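Local coordinates for protein 3-Hydroxyacyl-CoA dehydrogenase (Ralstonia eutropha H16, PDB 4PZC) that probably oxidises (S)-3-hydroxyacyl-CoA to 3-ketoacyl-CoA with NAD+, acting as a 3-hydroxybutyryl-CoA dehydrogenase, at residues A[77-83]-A[103-108]; A[196-201]-A[228-232]; A[16-20]-A[45-50]; A[149-155]-A[176-182]. One frame throughout, in Å; residues are numbered along the deposited sequence.

Interactions 1, 3 and 4 lie in the NAD-binding domain, while interaction 2 lies in the C-terminal domain. Interaction 4 is a parallel strand pair near the centre of the chain, held by a ladder of backbone hydrogen bonds. Interaction 2 is a buried helix pair made wholly of apolar side chains. Interaction 3 is also a buried helix pair, but has one weak hydrogen bond between an amide and a hydroxyl. Interaction 1 is partly buried, with apolar packing on its inner side and polar chains at its rim. Interactions 1 and 2 sit on opposite sides of the chain's centre, about 41 Å apart between centres. Interactions 2 and 4 both reach the second subunit, and strand 177-182 is followed directly by helix 189-205.

Interaction 1 of 4, residues A[77-83]-A[103-108]; sequences YDDLKAT and QIDGIV
The backbones come closest at K81 and V108, CA to CA 5.1 Å, and at D78 and I107, 6.1 Å, where the 3-10 segment 79-81 passes the C-terminal end of helix 94-107. I107 carries most of the contact. Its CG2 branch, opposite the backbone N, reaches K81 CG at 3.4 Å. Its CG1 branch turns to the backbone of Y77, with I107 CG1 3.5 Å from Y77 O. The aliphatic part of K81 crosses I107 at about a right angle. On the inner side L80 CB lies 4.1 Å from V108 CG1, and L80 CD1 is 4.4 Å from I104 CG1. Q103 works at the other end. Its CG stands opposite the backbone N (chi1 -168°) and the chain runs out straight, which carries NE2 over one face of the Y77 ring, 3.2 Å from Y77 CG. Amide and ring planes are 76° apart. L80 and I104 also touch V86 and V9 of the sheet, so the contact ties the loop before strand 85-88 to a helix end of the Rossmann domain. No hydrogen bond joins the segments. The contact therefore rests mainly on apolar packing, with the polar side chains of Q103 and K81 at its edge.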
loop_
_atom_site.group_PDB
_atom_site.type_symbol
_atom_site.label_atom_id
_atom_site.label_comp_id
_atom_site.label_asym_id
_atom_site.label_seq_id
_atom_site.Cartn_x
_atom_site.Cartn_y
_atom_site.Cartn_z
ATOM N N TYR A 77 -15.147 23.807 31.335
ATOM C CA TYR A 77 -14.658 24.094 30.006
ATOM C C TYR A 77 -14.152 25.533 29.991
ATOM O O TYR A 77 -13.571 25.984 29.000
ATOM C CB TYR A 77 -15.757 23.839 28.977
ATOM C CG TYR A 77 -16.621 22.660 29.364
ATOM C CD1 TYR A 77 -17.689 22.819 30.270
ATOM C CD2 TYR A 77 -16.370 21.385 28.857
ATOM C CE1 TYR A 77 -18.484 21.751 30.648
ATOM C CE2 TYR A 77 -17.161 20.303 29.230
ATOM C CZ TYR A 77 -18.218 20.492 30.126
ATOM O OH TYR A 77 -19.015 19.437 30.509
ATOM N N ASP A 78 -14.368 26.241 31.105
ATOM C CA ASP A 78 -13.703 27.520 31.365
ATOM C C ASP A 78 -12.193 27.345 31.582
ATOM O O ASP A 78 -11.434 28.297 31.392
ATOM C CB ASP A 78 -14.350 28.247 32.556
ATOM C CG ASP A 78 -15.637 28.978 32.170
ATOM O OD1 ASP A 78 -15.528 30.127 31.677
ATOM O OD2 ASP A 78 -16.747 28.414 32.365
ATOM N N ASP A 79 -11.745 26.136 31.932
ATOM C CA ASP A 79 -10.306 25.883 32.142
ATOM C C ASP A 79 -9.503 26.082 30.850
ATOM O O ASP A 79 -8.293 26.294 30.865
ATOM C CB ASP A 79 -10.087 24.485 32.753
ATOM C CG ASP A 79 -10.610 24.386 34.204
ATOM O OD1 ASP A 79 -11.241 25.349 34.678
ATOM O OD2 ASP A 79 -10.409 23.358 34.881
ATOM N N LEU A 80 -10.223 26.072 29.737
ATOM C CA LEU A 80 -9.649 26.325 28.422
ATOM C C LEU A 80 -9.283 27.797 28.177
ATOM O O LEU A 80 -8.721 28.120 27.128
ATOM C CB LEU A 80 -10.616 25.820 27.339
ATOM C CG LEU A 80 -11.007 24.339 27.501
ATOM C CD1 LEU A 80 -11.962 23.869 26.413
ATOM C CD2 LEU A 80 -9.764 23.461 27.546
ATOM N N LYS A 81 -9.604 28.683 29.121
ATOM C CA LYS A 81 -9.045 30.036 29.105
ATOM C C LYS A 81 -7.541 29.987 29.443
ATOM O O LYS A 81 -6.759 30.784 28.926
ATOM C CB LYS A 81 -9.767 30.969 30.087
ATOM C CG LYS A 81 -11.190 31.378 29.706
ATOM C CD LYS A 81 -11.709 32.528 30.588
ATOM C CE LYS A 81 -13.226 32.673 30.565
ATOM N NZ LYS A 81 -13.670 33.590 29.482
ATOM N N ALA A 82 -7.125 29.041 30.285
ATOM C CA ALA A 82 -5.699 28.910 30.647
ATOM C C ALA A 82 -4.817 28.347 29.515
ATOM O O ALA A 82 -3.652 28.030 29.751
ATOM C CB ALA A 82 -5.555 28.033 31.885
ATOM N N THR A 83 -5.350 28.244 28.296
ATOM C CA THR A 83 -4.745 27.430 27.256
ATOM C C THR A 83 -4.365 28.257 26.049
ATOM O O THR A 83 -5.045 29.227 25.724
ATOM C CB THR A 83 -5.725 26.337 26.804
ATOM O OG1 THR A 83 -6.938 26.938 26.344
ATOM C CG2 THR A 83 -6.051 25.406 27.961
ATOM N N GLN A 103 -19.010 26.179 21.607
ATOM C CA GLN A 103 -18.766 26.244 23.043
ATOM C C GLN A 103 -17.317 26.647 23.278
ATOM O O GLN A 103 -17.053 27.672 23.904
ATOM C CB GLN A 103 -19.071 24.893 23.696
ATOM C CG GLN A 103 -19.130 24.870 25.219
ATOM C CD GLN A 103 -19.004 23.443 25.760
ATOM O OE1 GLN A 103 -19.841 22.591 25.465
ATOM N NE2 GLN A 103 -17.938 23.172 26.527
ATOM N N ILE A 104 -16.381 25.870 22.748
ATOM C CA ILE A 104 -14.971 26.219 22.865
ATOM C C ILE A 104 -14.693 27.658 22.411
ATOM O O ILE A 104 -14.018 28.414 23.115
ATOM C CB ILE A 104 -14.086 25.292 22.023
ATOM C CG1 ILE A 104 -14.138 23.853 22.551
ATOM C CG2 ILE A 104 -12.642 25.792 22.018
ATOM C CD1 ILE A 104 -13.708 22.824 21.517
ATOM N N ASP A 105 -15.192 28.012 21.222
ATOM C CA ASP A 105 -15.039 29.358 20.658
ATOM C C ASP A 105 -15.574 30.404 21.639
ATOM O O ASP A 105 -14.983 31.469 21.807
ATOM C CB ASP A 105 -15.778 29.438 19.321
ATOM C CG ASP A 105 -15.499 30.717 18.555
ATOM O OD1 ASP A 105 -14.359 31.207 18.597
ATOM O OD2 ASP A 105 -16.415 31.209 17.855
ATOM N N GLY A 106 -16.692 30.071 22.291
ATOM C CA GLY A 106 -17.257 30.843 23.419
ATOM C C GLY A 106 -16.303 31.171 24.566
ATOM O O GLY A 106 -16.276 32.293 25.038
ATOM N N ILE A 107 -15.504 30.208 25.005
ATOM C CA ILE A 107 -14.601 30.430 26.133
ATOM C C ILE A 107 -13.331 31.202 25.722
ATOM O O ILE A 107 -13.114 32.316 26.175
ATOM C CB ILE A 107 -14.250 29.097 26.856
ATOM C CG1 ILE A 107 -15.427 28.589 27.700
ATOM C CG2 ILE A 107 -13.067 29.278 27.790
ATOM C CD1 ILE A 107 -16.695 28.299 26.930
ATOM N N VAL A 108 -12.503 30.612 24.865
ATOM C CA VAL A 108 -11.144 31.126 24.611
ATOM C C VAL A 108 -11.066 32.481 23.904
ATOM O O VAL A 108 -12.022 32.912 23.237
ATOM C CB VAL A 108 -10.297 30.107 23.804
ATOM C CG1 VAL A 108 -10.218 28.771 24.540
ATOM C CG2 VAL A 108 -10.826 29.935 22.377
#

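Interaction 2 of 4, residues A[196-201]-A[228-232]; sequences MINEAF and PLALA
I197 and P228 form the tight centre of this contact between helices 189-205 and 228-235. The two short axes come within 9.3 Å and cross at -108°. I197 splits its work between two branches. CD1 presses on the proline ring, 3.4 Å from P228 CB, while CG2 lies 3.8 Å from A232 CB. A200 fits beside the same ring: its CB is 3.8 Å from P228 CG and also touches L229. F201 closes this side. Its CG stands beside the backbone N (chi1 -84°), and the ring takes L229 CD2 over one face in a CH-pi contact, 4.1 Å from the ring centroid. A232 CB meets the same ring at its edge, 3.7 Å from F201 CE1. Between the two segments the packing thins at M196, which is buried but gives P228 only its end methyl, CE to CB 3.8 Å. L231 marks the partly exposed side and touches through one methyl, CD2, 3.9 Å from I197 CD1. No hydrogen bond crosses the pair. D215 of helix 211-222 accepts hydrogen bonds from the backbone N atoms of L229 and A230. M196 also packs on M196 of the second subunit, and E199, which takes no part here, makes salt bridges to K255 and R191 of that subunit. L237 of helix 237-251 packs on F201 and A232, and M262 and M265 of helix 260-268 cover F201.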
loop_
_atom_site.group_PDB
_atom_site.type_symbol
_atom_site.label_atom_id
_atom_site.label_comp_id
_atom_site.label_asym_id
_atom_site.label_seq_id
_atom_site.Cartn_x
_atom_site.Cartn_y
_atom_site.Cartn_z
ATOM N N MET A 196 -7.661 1.817 -2.322
ATOM C CA MET A 196 -6.863 0.621 -2.585
ATOM C C MET A 196 -7.518 -0.571 -1.907
ATOM O O MET A 196 -7.684 -1.604 -2.538
ATOM C CB MET A 196 -5.453 0.763 -2.059
ATOM C CG MET A 196 -4.561 -0.375 -2.479
ATOM S SD MET A 196 -3.133 -0.489 -1.388
ATOM C CE MET A 196 -3.836 -1.546 -0.125
ATOM N N ILE A 197 -7.896 -0.393 -0.638
ATOM C CA ILE A 197 -8.578 -1.428 0.119
ATOM C C ILE A 197 -9.868 -1.830 -0.602
ATOM O O ILE A 197 -10.122 -3.012 -0.854
ATOM C CB ILE A 197 -8.988 -0.972 1.526
ATOM C CG1 ILE A 197 -7.803 -0.383 2.327
ATOM C CG2 ILE A 197 -9.635 -2.142 2.257
ATOM C CD1 ILE A 197 -6.663 -1.353 2.519
ATOM N N ASN A 198 -10.680 -0.844 -0.941
ATOM C CA ASN A 198 -11.800 -1.080 -1.838
ATOM C C ASN A 198 -11.508 -1.929 -3.086
ATOM O O ASN A 198 -12.283 -2.857 -3.436
ATOM C CB ASN A 198 -12.346 0.237 -2.343
ATOM C CG ASN A 198 -13.803 0.154 -2.600
ATOM O OD1 ASN A 198 -14.294 0.593 -3.630
ATOM N ND2 ASN A 198 -14.528 -0.427 -1.625
ATOM N N GLU A 199 -10.412 -1.608 -3.788
ATOM C CA GLU A 199 -10.105 -2.377 -4.997
ATOM C C GLU A 199 -9.943 -3.833 -4.643
ATOM O O GLU A 199 -10.362 -4.684 -5.395
ATOM C CB GLU A 199 -8.856 -1.884 -5.727
ATOM C CG GLU A 199 -8.868 -2.259 -7.208
ATOM C CD GLU A 199 -9.975 -1.561 -7.999
ATOM O OE1 GLU A 199 -10.513 -0.551 -7.506
ATOM O OE2 GLU A 199 -10.305 -2.018 -9.119
ATOM N N ALA A 200 -9.316 -4.108 -3.502
ATOM C CA ALA A 200 -9.180 -5.468 -3.024
ATOM C C ALA A 200 -10.539 -6.119 -2.926
ATOM O O ALA A 200 -10.719 -7.224 -3.427
ATOM C CB ALA A 200 -8.490 -5.527 -1.680
ATOM N N PHE A 201 -11.510 -5.447 -2.310
ATOM C CA PHE A 201 -12.834 -6.064 -2.177
ATOM C C PHE A 201 -13.393 -6.360 -3.562
ATOM O O PHE A 201 -14.004 -7.428 -3.772
ATOM C CB PHE A 201 -13.800 -5.240 -1.318
ATOM C CG PHE A 201 -13.637 -5.490 0.136
ATOM C CD1 PHE A 201 -12.563 -4.954 0.833
ATOM C CD2 PHE A 201 -14.514 -6.311 0.811
ATOM C CE1 PHE A 201 -12.391 -5.198 2.198
ATOM C CE2 PHE A 201 -14.351 -6.579 2.170
ATOM C CZ PHE A 201 -13.297 -6.013 2.864
ATOM N N PRO A 228 -4.500 -5.804 2.681
ATOM C CA PRO A 228 -5.645 -4.897 2.775
ATOM C C PRO A 228 -6.905 -5.552 3.300
ATOM O O PRO A 228 -7.665 -4.894 3.993
ATOM C CB PRO A 228 -5.858 -4.439 1.321
ATOM C CG PRO A 228 -5.348 -5.566 0.491
ATOM C CD PRO A 228 -4.184 -6.129 1.274
ATOM N N LEU A 229 -7.149 -6.821 2.993
ATOM C CA LEU A 229 -8.373 -7.446 3.507
ATOM C C LEU A 229 -8.288 -7.618 5.031
ATOM O O LEU A 229 -9.177 -7.168 5.782
ATOM C CB LEU A 229 -8.654 -8.777 2.808
ATOM C CG LEU A 229 -8.840 -8.681 1.288
ATOM C CD1 LEU A 229 -9.108 -10.057 0.707
ATOM C CD2 LEU A 229 -9.958 -7.723 0.883
ATOM N N ALA A 230 -7.192 -8.224 5.469
ATOM C CA ALA A 230 -6.842 -8.266 6.894
ATOM C C ALA A 230 -6.885 -6.857 7.497
ATOM O O ALA A 230 -7.436 -6.629 8.586
ATOM C CB ALA A 230 -5.435 -8.847 7.074
ATOM N N LEU A 231 -6.277 -5.917 6.778
ATOM C CA LEU A 231 -6.237 -4.538 7.221
ATOM C C LEU A 231 -7.638 -4.001 7.423
ATOM O O LEU A 231 -7.901 -3.296 8.414
ATOM C CB LEU A 231 -5.514 -3.660 6.207
ATOM C CG LEU A 231 -5.197 -2.252 6.708
ATOM C CD1 LEU A 231 -4.493 -2.306 8.060
ATOM C CD2 LEU A 231 -4.343 -1.513 5.684
ATOM N N ALA A 232 -8.529 -4.340 6.487
ATOM C CA ALA A 232 -9.889 -3.854 6.535
ATOM C C ALA A 232 -10.614 -4.399 7.769
ATOM O O ALA A 232 -11.414 -3.687 8.389
ATOM C CB ALA A 232 -10.619 -4.232 5.277
#

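Interaction 3 of 4, residues A[16-20]-A[45-50]; sequences NGIAQ and TVASSL
Q20 and V46 run past each other in opposite directions, each side chain lying along the flank of the other. Q20 reaches out from helix 13-23 with its CG opposite the backbone N (chi1 170°) and the rest of the chain extended. Its CB rests between the two methyls of V46, 4.0 Å from V46 CG1. Farther out, Q20 OE1 still lies against the valine, 3.5 Å from V46 CG1. L50 approaches the amide group in the same antiparallel manner, with L50 CD1 3.5 Å from Q20 CD. The amide ends beside S49. Q20 NE2 gives S49 OG a weak hydrogen bond of 3.4 Å, with an angle of 150° at the hydrogen. N16 stands one helical turn before Q20, and its side chain and V46 also run in opposite directions. T45, which is exposed, crosses N16 at about a right angle. The setting is the start of the Rossmann fold. Helix 13-23 follows the glycine-rich G10, G12, G15 turn, predicted to bind NAD+, and N16 touches that turn. Helix 36-54 follows strand 28-32. The two short axes cross at -57° and come no closer than 10.4 Å, a spacing bridged by the long Q20. S49 is also predicted to bind CoA. A19 packs on I8, V29 and M31 of the sheet, and P146 packs on Q20.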
loop_
_atom_site.group_PDB
_atom_site.type_symbol
_atom_site.label_atom_id
_atom_site.label_comp_id
_atom_site.label_asym_id
_atom_site.label_seq_id
_atom_site.Cartn_x
_atom_site.Cartn_y
_atom_site.Cartn_z
ATOM N N ASN A 16 -6.548 11.321 25.429
ATOM C CA ASN A 16 -5.332 11.050 26.190
ATOM C C ASN A 16 -4.178 10.838 25.246
ATOM O O ASN A 16 -3.069 11.320 25.518
ATOM C CB ASN A 16 -5.406 9.868 27.164
ATOM C CG ASN A 16 -6.442 8.859 26.800
ATOM O OD1 ASN A 16 -7.600 9.010 27.175
ATOM N ND2 ASN A 16 -6.033 7.798 26.104
ATOM N N GLY A 17 -4.434 10.124 24.146
ATOM C CA GLY A 17 -3.432 9.969 23.093
ATOM C C GLY A 17 -2.673 11.278 22.916
ATOM O O GLY A 17 -1.450 11.336 23.090
ATOM N N ILE A 18 -3.413 12.345 22.628
ATOM C CA ILE A 18 -2.800 13.646 22.373
ATOM C C ILE A 18 -2.217 14.184 23.667
ATOM O O ILE A 18 -1.111 14.742 23.687
ATOM C CB ILE A 18 -3.788 14.731 21.889
ATOM C CG1 ILE A 18 -4.865 14.208 20.935
ATOM C CG2 ILE A 18 -3.007 15.860 21.243
ATOM C CD1 ILE A 18 -4.316 13.421 19.779
ATOM N N ALA A 19 -2.990 14.039 24.739
ATOM C CA ALA A 19 -2.580 14.519 26.056
ATOM C C ALA A 19 -1.183 14.000 26.371
ATOM O O ALA A 19 -0.213 14.767 26.441
ATOM C CB ALA A 19 -3.578 14.078 27.122
ATOM N N GLN A 20 -1.096 12.684 26.506
ATOM C CA GLN A 20 0.156 12.016 26.729
ATOM C C GLN A 20 1.271 12.615 25.893
ATOM O O GLN A 20 2.328 12.973 26.421
ATOM C CB GLN A 20 -0.001 10.535 26.391
ATOM C CG GLN A 20 1.315 9.779 26.361
ATOM C CD GLN A 20 1.137 8.305 26.603
ATOM O OE1 GLN A 20 0.066 7.853 27.008
ATOM N NE2 GLN A 20 2.190 7.541 26.361
ATOM N N THR A 45 -5.524 5.133 31.309
ATOM C CA THR A 45 -4.926 4.555 30.099
ATOM C C THR A 45 -3.522 5.116 29.864
ATOM O O THR A 45 -2.640 4.399 29.395
ATOM C CB THR A 45 -5.788 4.784 28.835
ATOM O OG1 THR A 45 -7.051 5.349 29.205
ATOM C CG2 THR A 45 -5.993 3.458 28.068
ATOM N N VAL A 46 -3.318 6.388 30.191
ATOM C CA VAL A 46 -1.994 6.998 30.072
ATOM C C VAL A 46 -1.088 6.492 31.198
ATOM O O VAL A 46 0.112 6.275 30.996
ATOM C CB VAL A 46 -2.076 8.540 30.055
ATOM C CG1 VAL A 46 -0.692 9.182 30.116
ATOM C CG2 VAL A 46 -2.814 8.993 28.807
ATOM N N ALA A 47 -1.671 6.299 32.378
ATOM C CA ALA A 47 -0.995 5.582 33.445
ATOM C C ALA A 47 -0.567 4.206 32.919
ATOM O O ALA A 47 0.627 3.988 32.653
ATOM C CB ALA A 47 -1.901 5.448 34.664
ATOM N N SER A 48 -1.542 3.309 32.732
ATOM C CA SER A 48 -1.296 1.955 32.200
ATOM C C SER A 48 -0.295 1.961 31.031
ATOM O O SER A 48 0.629 1.155 30.978
ATOM C CB SER A 48 -2.622 1.303 31.769
ATOM O OG SER A 48 -2.409 0.088 31.057
ATOM N N SER A 49 -0.485 2.894 30.110
ATOM C CA SER A 49 0.394 3.041 28.962
ATOM C C SER A 49 1.830 3.409 29.344
ATOM O O SER A 49 2.783 2.867 28.774
ATOM C CB SER A 49 -0.163 4.103 28.017
ATOM O OG SER A 49 0.824 4.525 27.101
ATOM N N LEU A 50 1.983 4.342 30.279
ATOM C CA LEU A 50 3.314 4.749 30.742
ATOM C C LEU A 50 4.009 3.635 31.505
ATOM O O LEU A 50 5.217 3.442 31.358
ATOM C CB LEU A 50 3.237 6.012 31.601
ATOM C CG LEU A 50 3.380 7.356 30.869
ATOM C CD1 LEU A 50 2.884 7.327 29.432
ATOM C CD2 LEU A 50 2.672 8.469 31.629
#

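Interaction 4 of 4, residues A[149-155]-A[176-182]; sequences ALVELIR and KYPITVK
L153 drops a methyl against the P178 ring, CD1 to CB at 3.4 Å, on one face of the parallel pair 150-155 and 177-182. The two side chains lie side by side and point the same way. T180 borders the leucine on its other flank, with T180 OG1 3.9 Å from L153 CD1. L153 thus fills the hollow between P178 and T180. A second bump lies near the N-terminal ends of the two strands, where V151 CG2 meets K176 CB at 3.6 Å. The K176 chain bends at its second torsion (chi2 -58°), which lays CD along A149, 3.8 Å from A149 CA. On the other face L150, E152 and I154 pair with Y177, I179 and V181. Contacts here are looser: I154 CG1 is 4.3 Å from V181 CB. Backbone bonds knit the strands, such as L153 N to I179 O at 2.6 Å. Those from I179 N and V181 N are weak. P178 N faces away from 150-155, so its missing N-H costs this ladder no bond. Helix 161-173 connects the strands as a beta-alpha-beta unit and covers L153, while R155 makes a salt bridge to D161. Antiparallel strand 136-141, on the far side of 150-155, brings H140, predicted to be important for catalysis, beside E152. Within this chain, strand 177-182 is outermost on its side of the sheet, and K182 NZ makes a hydrogen bond to G207 O of the second subunit.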
loop_
_atom_site.group_PDB
_atom_site.type_symbol
_atom_site.label_atom_id
_atom_site.label_comp_id
_atom_site.label_asym_id
_atom_site.label_seq_id
_atom_site.Cartn_x
_atom_site.Cartn_y
_atom_site.Cartn_z
ATOM N N ALA A 149 4.149 8.416 14.580
ATOM C CA ALA A 149 4.904 9.647 14.490
ATOM C C ALA A 149 4.431 10.526 13.346
ATOM O O ALA A 149 5.260 11.067 12.616
ATOM C CB ALA A 149 6.393 9.342 14.339
ATOM N N LEU A 150 3.119 10.706 13.195
ATOM C CA LEU A 150 2.625 11.680 12.214
ATOM C C LEU A 150 1.198 12.172 12.389
ATOM O O LEU A 150 0.342 11.534 13.033
ATOM C CB LEU A 150 2.780 11.147 10.795
ATOM C CG LEU A 150 1.776 10.111 10.252
ATOM C CD1 LEU A 150 1.160 9.216 11.339
ATOM C CD2 LEU A 150 0.723 10.799 9.380
ATOM N N VAL A 151 0.968 13.329 11.788
ATOM C CA VAL A 151 -0.322 13.978 11.802
ATOM C C VAL A 151 -0.564 14.635 10.453
ATOM O O VAL A 151 0.377 15.193 9.829
ATOM C CB VAL A 151 -0.367 15.102 12.833
ATOM C CG1 VAL A 151 -1.810 15.483 13.129
ATOM C CG2 VAL A 151 0.350 14.678 14.094
ATOM N N GLU A 152 -1.818 14.586 10.017
ATOM C CA GLU A 152 -2.193 15.335 8.863
ATOM C C GLU A 152 -2.639 16.670 9.398
ATOM O O GLU A 152 -3.447 16.731 10.313
ATOM C CB GLU A 152 -3.297 14.644 8.067
ATOM C CG GLU A 152 -2.936 13.231 7.634
ATOM C CD GLU A 152 -3.951 12.607 6.686
ATOM O OE1 GLU A 152 -5.109 12.315 7.081
ATOM O OE2 GLU A 152 -3.565 12.377 5.526
ATOM N N LEU A 153 -2.073 17.738 8.842
ATOM C CA LEU A 153 -2.427 19.097 9.201
ATOM C C LEU A 153 -3.264 19.560 8.069
ATOM O O LEU A 153 -2.803 19.595 6.943
ATOM C CB LEU A 153 -1.189 19.972 9.303
ATOM C CG LEU A 153 -0.147 19.543 10.341
ATOM C CD1 LEU A 153 1.049 20.499 10.302
ATOM C CD2 LEU A 153 -0.764 19.474 11.739
ATOM N N ILE A 154 -4.513 19.877 8.348
ATOM C CA ILE A 154 -5.445 20.106 7.284
ATOM C C ILE A 154 -5.974 21.528 7.337
ATOM O O ILE A 154 -6.637 21.949 8.296
ATOM C CB ILE A 154 -6.595 19.129 7.312
ATOM C CG1 ILE A 154 -6.070 17.700 7.462
ATOM C CG2 ILE A 154 -7.403 19.295 6.038
ATOM C CD1 ILE A 154 -6.400 17.019 8.783
ATOM N N ARG A 155 -5.658 22.274 6.296
ATOM C CA ARG A 155 -6.008 23.653 6.274
ATOM C C ARG A 155 -7.374 23.721 5.714
ATOM O O ARG A 155 -7.641 23.213 4.625
ATOM C CB ARG A 155 -5.033 24.435 5.415
ATOM C CG ARG A 155 -3.718 24.604 6.122
ATOM C CD ARG A 155 -2.704 25.424 5.344
ATOM N NE ARG A 155 -3.067 26.840 5.216
ATOM C CZ ARG A 155 -2.181 27.829 5.120
ATOM N NH1 ARG A 155 -0.869 27.577 5.184
ATOM N NH2 ARG A 155 -2.600 29.082 4.990
ATOM N N LYS A 176 6.011 14.176 16.128
ATOM C CA LYS A 176 5.262 13.660 14.981
ATOM C C LYS A 176 5.735 14.372 13.718
ATOM O O LYS A 176 6.133 15.537 13.769
ATOM C CB LYS A 176 3.747 13.936 15.098
ATOM C CG LYS A 176 3.071 13.664 16.428
ATOM C CD LYS A 176 3.260 12.223 16.831
ATOM C CE LYS A 176 2.192 11.752 17.803
ATOM N NZ LYS A 176 2.695 10.585 18.583
ATOM N N TYR A 177 5.637 13.696 12.576
ATOM C CA TYR A 177 5.794 14.386 11.303
ATOM C C TYR A 177 4.487 15.035 10.829
ATOM O O TYR A 177 3.485 14.356 10.628
ATOM C CB TYR A 177 6.383 13.480 10.214
ATOM C CG TYR A 177 7.580 14.157 9.616
ATOM C CD1 TYR A 177 7.436 15.355 8.918
ATOM C CD2 TYR A 177 8.868 13.663 9.822
ATOM C CE1 TYR A 177 8.534 16.024 8.408
ATOM C CE2 TYR A 177 9.975 14.320 9.306
ATOM C CZ TYR A 177 9.801 15.500 8.600
ATOM O OH TYR A 177 10.891 16.163 8.086
ATOM N N PRO A 178 4.496 16.361 10.659
ATOM C CA PRO A 178 3.358 17.054 10.087
ATOM C C PRO A 178 3.198 16.741 8.626
ATOM O O PRO A 178 4.186 16.546 7.935
ATOM C CB PRO A 178 3.770 18.519 10.188
ATOM C CG PRO A 178 5.250 18.471 10.065
ATOM C CD PRO A 178 5.597 17.299 10.928
ATOM N N ILE A 179 1.961 16.724 8.166
ATOM C CA ILE A 179 1.665 16.568 6.759
ATOM C C ILE A 179 0.608 17.594 6.401
ATOM O O ILE A 179 -0.546 17.466 6.814
ATOM C CB ILE A 179 1.112 15.165 6.478
ATOM C CG1 ILE A 179 2.170 14.100 6.770
ATOM C CG2 ILE A 179 0.610 15.050 5.046
ATOM C CD1 ILE A 179 3.400 14.214 5.899
ATOM N N THR A 180 0.994 18.620 5.653
ATOM C CA THR A 180 0.067 19.691 5.313
ATOM C C THR A 180 -0.753 19.330 4.079
ATOM O O THR A 180 -0.250 18.761 3.101
ATOM C CB THR A 180 0.803 21.024 5.183
ATOM O OG1 THR A 180 1.338 21.345 6.470
ATOM C CG2 THR A 180 -0.121 22.140 4.756
ATOM N N VAL A 181 -2.043 19.634 4.166
ATOM C CA VAL A 181 -3.025 19.100 3.249
ATOM C C VAL A 181 -4.103 20.136 3.109
ATOM O O VAL A 181 -4.640 20.580 4.111
ATOM C CB VAL A 181 -3.684 17.845 3.842
ATOM C CG1 VAL A 181 -4.818 17.335 2.967
ATOM C CG2 VAL A 181 -2.652 16.756 4.051
ATOM N N LYS A 182 -4.413 20.537 1.880
ATOM C CA LYS A 182 -5.588 21.346 1.681
ATOM C C LYS A 182 -6.779 20.448 1.976
ATOM O O LYS A 182 -6.872 19.374 1.448
ATOM C CB LYS A 182 -5.693 21.863 0.253
ATOM C CG LYS A 182 -4.572 22.776 -0.181
ATOM C CD LYS A 182 -5.006 23.504 -1.449
ATOM C CE LYS A 182 -3.942 24.472 -1.966
ATOM N NZ LYS A 182 -2.861 23.835 -2.788
#